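Local atomic coordinates of uncharacterized protein (Bacteroides thetaiotaomicron, PDB entry 4LB8), a protein that is of unknown function but belongs to the DUF4848 family and is probably exported as a lipoprotein. Residues A70-L74 with D111-Y115; R175-K180 with W206-S210. One frame throughout, in Å; residues are numbered along the deposited sequence.

Contact 1 of 2, residues A70-L74 with D111-Y115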
loop_
_atom_site.group_PDB
_atom_site.type_symbol
_atom_site.label_atom_id
_atom_site.label_comp_id
_atom_site.label_asym_id
_atom_site.label_seq_id
_atom_site.Cartn_x
_atom_site.Cartn_y
_atom_site.Cartn_z
ATOM N N ALA A 70 -17.433 22.538 8.702
ATOM C CA ALA A 70 -17.455 21.108 8.985
ATOM C C ALA A 70 -16.110 20.654 9.522
ATOM O O ALA A 70 -16.073 19.993 10.563
ATOM C CB ALA A 70 -17.827 20.331 7.727
ATOM N N ASP A 71 -15.007 21.079 8.840
ATOM C CA ASP A 71 -13.605 20.791 9.160
ATOM C C ASP A 71 -13.205 21.436 10.514
ATOM O O ASP A 71 -12.617 20.756 11.372
ATOM C CB ASP A 71 -12.677 21.237 8.009
ATOM C CG ASP A 71 -12.580 20.257 6.836
ATOM O OD1 ASP A 71 -12.918 19.062 7.019
ATOM O OD2 ASP A 71 -12.084 20.663 5.763
ATOM N N GLY A 72 -13.580 22.705 10.705
ATOM C CA GLY A 72 -13.370 23.439 11.949
ATOM C C GLY A 72 -14.044 22.743 13.117
ATOM O O GLY A 72 -13.397 22.498 14.128
ATOM N N GLU A 73 -15.319 22.343 12.953
ATOM C CA GLU A 73 -16.108 21.610 13.952
ATOM C C GLU A 73 -15.531 20.176 14.237
ATOM O O GLU A 73 -15.636 19.718 15.373
ATOM C CB GLU A 73 -17.584 21.523 13.502
ATOM C CG GLU A 73 -18.541 20.968 14.551
ATOM C CD GLU A 73 -20.029 20.957 14.243
ATOM O OE1 GLU A 73 -20.457 21.649 13.289
ATOM O OE2 GLU A 73 -20.775 20.280 14.990
ATOM N N LEU A 74 -14.947 19.471 13.234
ATOM C CA LEU A 74 -14.380 18.129 13.462
ATOM C C LEU A 74 -13.115 18.240 14.333
ATOM O O LEU A 74 -12.908 17.438 15.254
ATOM C CB LEU A 74 -14.070 17.401 12.129
ATOM C CG LEU A 74 -13.531 15.942 12.191
ATOM C CD1 LEU A 74 -14.399 15.034 13.060
ATOM C CD2 LEU A 74 -13.385 15.338 10.791
ATOM N N ASP A 111 -11.104 7.196 8.858
ATOM C CA ASP A 111 -11.087 8.465 8.139
ATOM C C ASP A 111 -12.395 9.158 8.476
ATOM O O ASP A 111 -13.469 8.802 7.977
ATOM C CB ASP A 111 -10.870 8.260 6.639
ATOM C CG ASP A 111 -11.143 9.467 5.762
ATOM O OD1 ASP A 111 -11.136 10.608 6.289
ATOM O OD2 ASP A 111 -11.366 9.276 4.552
ATOM N N LEU A 112 -12.270 10.155 9.360
ATOM C CA LEU A 112 -13.350 10.905 9.982
ATOM C C LEU A 112 -13.928 12.020 9.175
ATOM O O LEU A 112 -15.029 12.467 9.506
ATOM C CB LEU A 112 -12.822 11.532 11.278
ATOM C CG LEU A 112 -12.213 10.619 12.287
ATOM C CD1 LEU A 112 -11.759 11.410 13.450
ATOM C CD2 LEU A 112 -13.192 9.529 12.716
ATOM N N SER A 113 -13.160 12.551 8.205
ATOM C CA SER A 113 -13.486 13.755 7.421
ATOM C C SER A 113 -14.675 13.646 6.481
ATOM O O SER A 113 -14.791 12.660 5.748
ATOM C CB SER A 113 -12.277 14.191 6.607
ATOM O OG SER A 113 -11.352 14.815 7.476
ATOM N N PRO A 114 -15.536 14.691 6.428
ATOM C CA PRO A 114 -16.617 14.689 5.417
ATOM C C PRO A 114 -16.031 15.007 4.051
ATOM O O PRO A 114 -14.984 15.647 3.973
ATOM C CB PRO A 114 -17.565 15.800 5.893
ATOM C CG PRO A 114 -16.702 16.753 6.637
ATOM C CD PRO A 114 -15.510 15.963 7.190
ATOM N N TYR A 115 -16.693 14.567 2.987
ATOM C CA TYR A 115 -16.261 14.787 1.603
ATOM C C TYR A 115 -17.329 15.440 0.757
ATOM O O TYR A 115 -18.527 15.207 0.980
ATOM C CB TYR A 115 -15.890 13.451 0.948
ATOM C CG TYR A 115 -14.589 12.880 1.451
ATOM C CD1 TYR A 115 -13.383 13.196 0.833
ATOM C CD2 TYR A 115 -14.558 12.019 2.553
ATOM C CE1 TYR A 115 -12.179 12.653 1.274
ATOM C CE2 TYR A 115 -13.355 11.497 3.023
ATOM C CZ TYR A 115 -12.169 11.813 2.377
ATOM O OH TYR A 115 -10.970 11.312 2.821
HETATM O O HOH W 1 -11.514 17.303 8.496
#
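This is a helix-to-loop contact in the helical part of the chain: one face of helix 63-80 packs against an irregular segment, 111-115, lying between helix 84-98 and strand 132-135. No direct hydrogen bond crosses it; 215 Å² is buried, with apolar side-chain contacts from Ala70 and Leu74 to Leu112 and Pro114. Leu74 contributes most. Its CA-to-CB bond points toward the loop, and Leu74 CD2 lies 3.5 Å from Leu112 O, 3.7 Å from Ser113 CA and 4.2 Å from Pro114 CD, so one methyl touches three consecutive residues. Leu112 adds a side-chain contact, its CB 3.9 Å from Leu74 CD2, while its carbonyl is hydrogen-bonded to Tyr91 of helix 84-98. Pro114, second in buried area, reaches one turn back along the helix, where its CG sits 3.9 Å from Ala70 CB; that Ala70 and Leu74 share a face follows from the Leu74 N to Ala70 O helical bond of 2.9 Å. Tyr94 of helix 84-98 covers both Leu74 and Pro114. The polar margin belongs to Asp71, which forms a salt bridge with Arg208 of the second subunit. Here a single water links the segments, donating to Asp71 OD1 at 2.7 Å and lying 2.7 Å from Ser113 OG.

Contact 2 of 2, residues R175-K180 with W206-S210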
loop_
_atom_site.group_PDB
_atom_site.type_symbol
_atom_site.label_atom_id
_atom_site.label_comp_id
_atom_site.label_asym_id
_atom_site.label_seq_id
_atom_site.Cartn_x
_atom_site.Cartn_y
_atom_site.Cartn_z
ATOM N N ARG A 175 6.523 -3.783 0.507
ATOM C CA ARG A 175 6.837 -3.803 -0.920
ATOM C C ARG A 175 7.065 -2.376 -1.355
ATOM O O ARG A 175 6.161 -1.554 -1.276
ATOM C CB ARG A 175 5.761 -4.482 -1.775
ATOM C CG ARG A 175 6.126 -4.451 -3.277
ATOM C CD ARG A 175 5.038 -4.979 -4.193
ATOM N NE ARG A 175 4.175 -3.882 -4.619
ATOM C CZ ARG A 175 2.953 -3.674 -4.153
ATOM N NH1 ARG A 175 2.414 -4.520 -3.283
ATOM N NH2 ARG A 175 2.248 -2.645 -4.575
ATOM N N GLN A 176 8.276 -2.070 -1.761
ATOM C CA GLN A 176 8.596 -0.720 -2.182
ATOM C C GLN A 176 8.658 -0.667 -3.718
ATOM O O GLN A 176 8.198 -1.588 -4.373
ATOM C CB GLN A 176 9.890 -0.239 -1.482
ATOM C CG GLN A 176 9.733 -0.102 0.043
ATOM C CD GLN A 176 8.663 0.902 0.453
ATOM O OE1 GLN A 176 7.744 0.571 1.203
ATOM N NE2 GLN A 176 8.739 2.146 -0.050
ATOM N N LYS A 177 9.164 0.423 -4.289
ATOM C CA LYS A 177 9.165 0.613 -5.733
ATOM C C LYS A 177 10.004 -0.457 -6.494
ATOM O O LYS A 177 9.587 -0.876 -7.574
ATOM C CB LYS A 177 9.582 2.058 -6.096
ATOM C CG LYS A 177 11.055 2.373 -6.071
ATOM C CD LYS A 177 11.481 3.023 -7.380
ATOM C CE LYS A 177 12.980 3.028 -7.565
ATOM N NZ LYS A 177 13.652 3.941 -6.607
ATOM N N ASP A 178 11.148 -0.903 -5.942
ATOM C CA ASP A 178 11.968 -1.894 -6.630
ATOM C C ASP A 178 12.602 -2.915 -5.671
ATOM O O ASP A 178 13.396 -3.741 -6.120
ATOM C CB ASP A 178 13.019 -1.231 -7.537
ATOM C CG ASP A 178 14.083 -0.393 -6.863
ATOM O OD1 ASP A 178 14.132 -0.382 -5.615
ATOM O OD2 ASP A 178 14.892 0.224 -7.585
ATOM N N ARG A 179 12.178 -2.909 -4.377
ATOM C CA ARG A 179 12.583 -3.855 -3.334
ATOM C C ARG A 179 11.363 -4.299 -2.484
ATOM O O ARG A 179 10.516 -3.467 -2.171
ATOM C CB ARG A 179 13.662 -3.250 -2.416
ATOM C CG ARG A 179 14.971 -2.821 -3.077
ATOM C CD ARG A 179 15.789 -3.973 -3.620
ATOM N NE ARG A 179 17.022 -3.519 -4.263
ATOM C CZ ARG A 179 17.127 -3.188 -5.549
ATOM N NH1 ARG A 179 16.067 -3.247 -6.347
ATOM N NH2 ARG A 179 18.287 -2.780 -6.042
ATOM N N LYS A 180 11.287 -5.597 -2.125
ATOM C CA LYS A 180 10.262 -6.231 -1.262
ATOM C C LYS A 180 10.922 -6.977 -0.110
ATOM O O LYS A 180 11.978 -7.582 -0.304
ATOM C CB LYS A 180 9.406 -7.299 -2.010
ATOM C CG LYS A 180 8.514 -6.849 -3.120
ATOM C CD LYS A 180 8.010 -8.031 -3.974
ATOM C CE LYS A 180 6.876 -8.827 -3.372
ATOM N NZ LYS A 180 6.299 -9.784 -4.354
ATOM N N TRP A 206 9.578 -9.001 -10.820
ATOM C CA TRP A 206 10.149 -9.363 -9.525
ATOM C C TRP A 206 10.754 -10.759 -9.544
ATOM O O TRP A 206 10.162 -11.719 -10.037
ATOM C CB TRP A 206 9.100 -9.253 -8.418
ATOM C CG TRP A 206 8.554 -7.869 -8.281
ATOM C CD1 TRP A 206 7.460 -7.352 -8.910
ATOM C CD2 TRP A 206 9.057 -6.831 -7.434
ATOM N NE1 TRP A 206 7.260 -6.044 -8.522
ATOM C CE2 TRP A 206 8.226 -5.698 -7.614
ATOM C CE3 TRP A 206 10.135 -6.743 -6.539
ATOM C CZ2 TRP A 206 8.458 -4.480 -6.958
ATOM C CZ3 TRP A 206 10.348 -5.544 -5.868
ATOM C CH2 TRP A 206 9.517 -4.430 -6.080
ATOM N N SER A 207 11.943 -10.848 -8.974
ATOM C CA SER A 207 12.774 -12.027 -8.877
ATOM C C SER A 207 13.511 -11.963 -7.548
ATOM O O SER A 207 13.698 -10.877 -7.019
ATOM C CB SER A 207 13.734 -12.037 -10.058
ATOM O OG SER A 207 14.752 -13.010 -9.965
ATOM N N ARG A 208 13.905 -13.107 -6.991
ATOM C CA ARG A 208 14.618 -13.159 -5.714
ATOM C C ARG A 208 16.074 -12.670 -5.830
ATOM O O ARG A 208 16.725 -12.857 -6.864
ATOM C CB ARG A 208 14.586 -14.587 -5.147
ATOM C CG ARG A 208 13.453 -14.770 -4.172
ATOM C CD ARG A 208 13.160 -16.210 -3.899
ATOM N NE ARG A 208 11.741 -16.385 -3.582
ATOM C CZ ARG A 208 10.972 -17.348 -4.082
ATOM N NH1 ARG A 208 11.467 -18.220 -4.950
ATOM N NH2 ARG A 208 9.700 -17.432 -3.734
ATOM N N TYR A 209 16.577 -12.048 -4.756
ATOM C CA TYR A 209 17.950 -11.538 -4.685
ATOM C C TYR A 209 18.434 -11.602 -3.231
ATOM O O TYR A 209 17.611 -11.537 -2.318
ATOM C CB TYR A 209 18.031 -10.101 -5.260
ATOM C CG TYR A 209 17.758 -8.993 -4.257
ATOM C CD1 TYR A 209 16.489 -8.819 -3.699
ATOM C CD2 TYR A 209 18.768 -8.117 -3.866
ATOM C CE1 TYR A 209 16.243 -7.818 -2.754
ATOM C CE2 TYR A 209 18.537 -7.123 -2.913
ATOM C CZ TYR A 209 17.271 -6.973 -2.362
ATOM O OH TYR A 209 17.044 -5.986 -1.425
ATOM N N SER A 210 19.742 -11.689 -3.016
ATOM C CA SER A 210 20.316 -11.751 -1.670
ATOM C C SER A 210 20.244 -10.414 -0.930
ATOM O O SER A 210 20.466 -9.383 -1.547
ATOM C CB SER A 210 21.765 -12.215 -1.737
ATOM O OG SER A 210 21.859 -13.530 -2.260
HETATM O O HOH W 2 14.602 -6.363 0.363
#
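A tight β-hairpin turn, joining strands 171-175 and 179-188 of the antiparallel sheet, is covered here by Trp206, whose strand 206-208 pairs with the intervening strand 191-201. At the start, Arg175 CG comes within 4.4 Å of Trp206 CZ2. Gln176 closes the turn through its N, 2.7 Å from Arg179 O, and its own O lies at the indole edge, 3.6 Å from Trp206 CH2. Lys177 O follows at 3.8 Å from Trp206 CZ2, then Asp178 C at 3.5 Å from Trp206 CH2, so this end of the ring meets turn backbone, including Arg179 N at 3.5 Å from Trp206 CH2. Arg179 folds back, NH1 donating to Asp178 O at 2.7 Å, and its CD lies 3.2 Å from Tyr209 OH. Lys180 crosses one indole face, its CD 3.9 Å from the six-membered-ring centroid and 24° off the normal, a CH-π contact; its NZ is hydrogen-bonded to Gln199. A water donates to Lys180 O at 3.0 Å and lies 3.0 Å from Tyr209 OH.

Overall arrangement
Contacts 1 and 2 come in series along the chain and lie on opposite sides of its centre, 38 Å apart between centres and about 20 Å between nearest atoms, so they do not touch. Contact 1 belongs to the helical portion built on helices 63-80 and 84-98; contact 2 belongs to the later, β-rich portion. They share no helix or sheet, though all four segments fall in the DUF4848 range. Their link is made through the dimer: Arg208 of one subunit makes a salt bridge with Asp71, a hydrogen bond to Pro114 O and a cation-pi contact with Tyr115 of the other. Thus the helical part of each copy meets the β part of its partner: the interface is reciprocal.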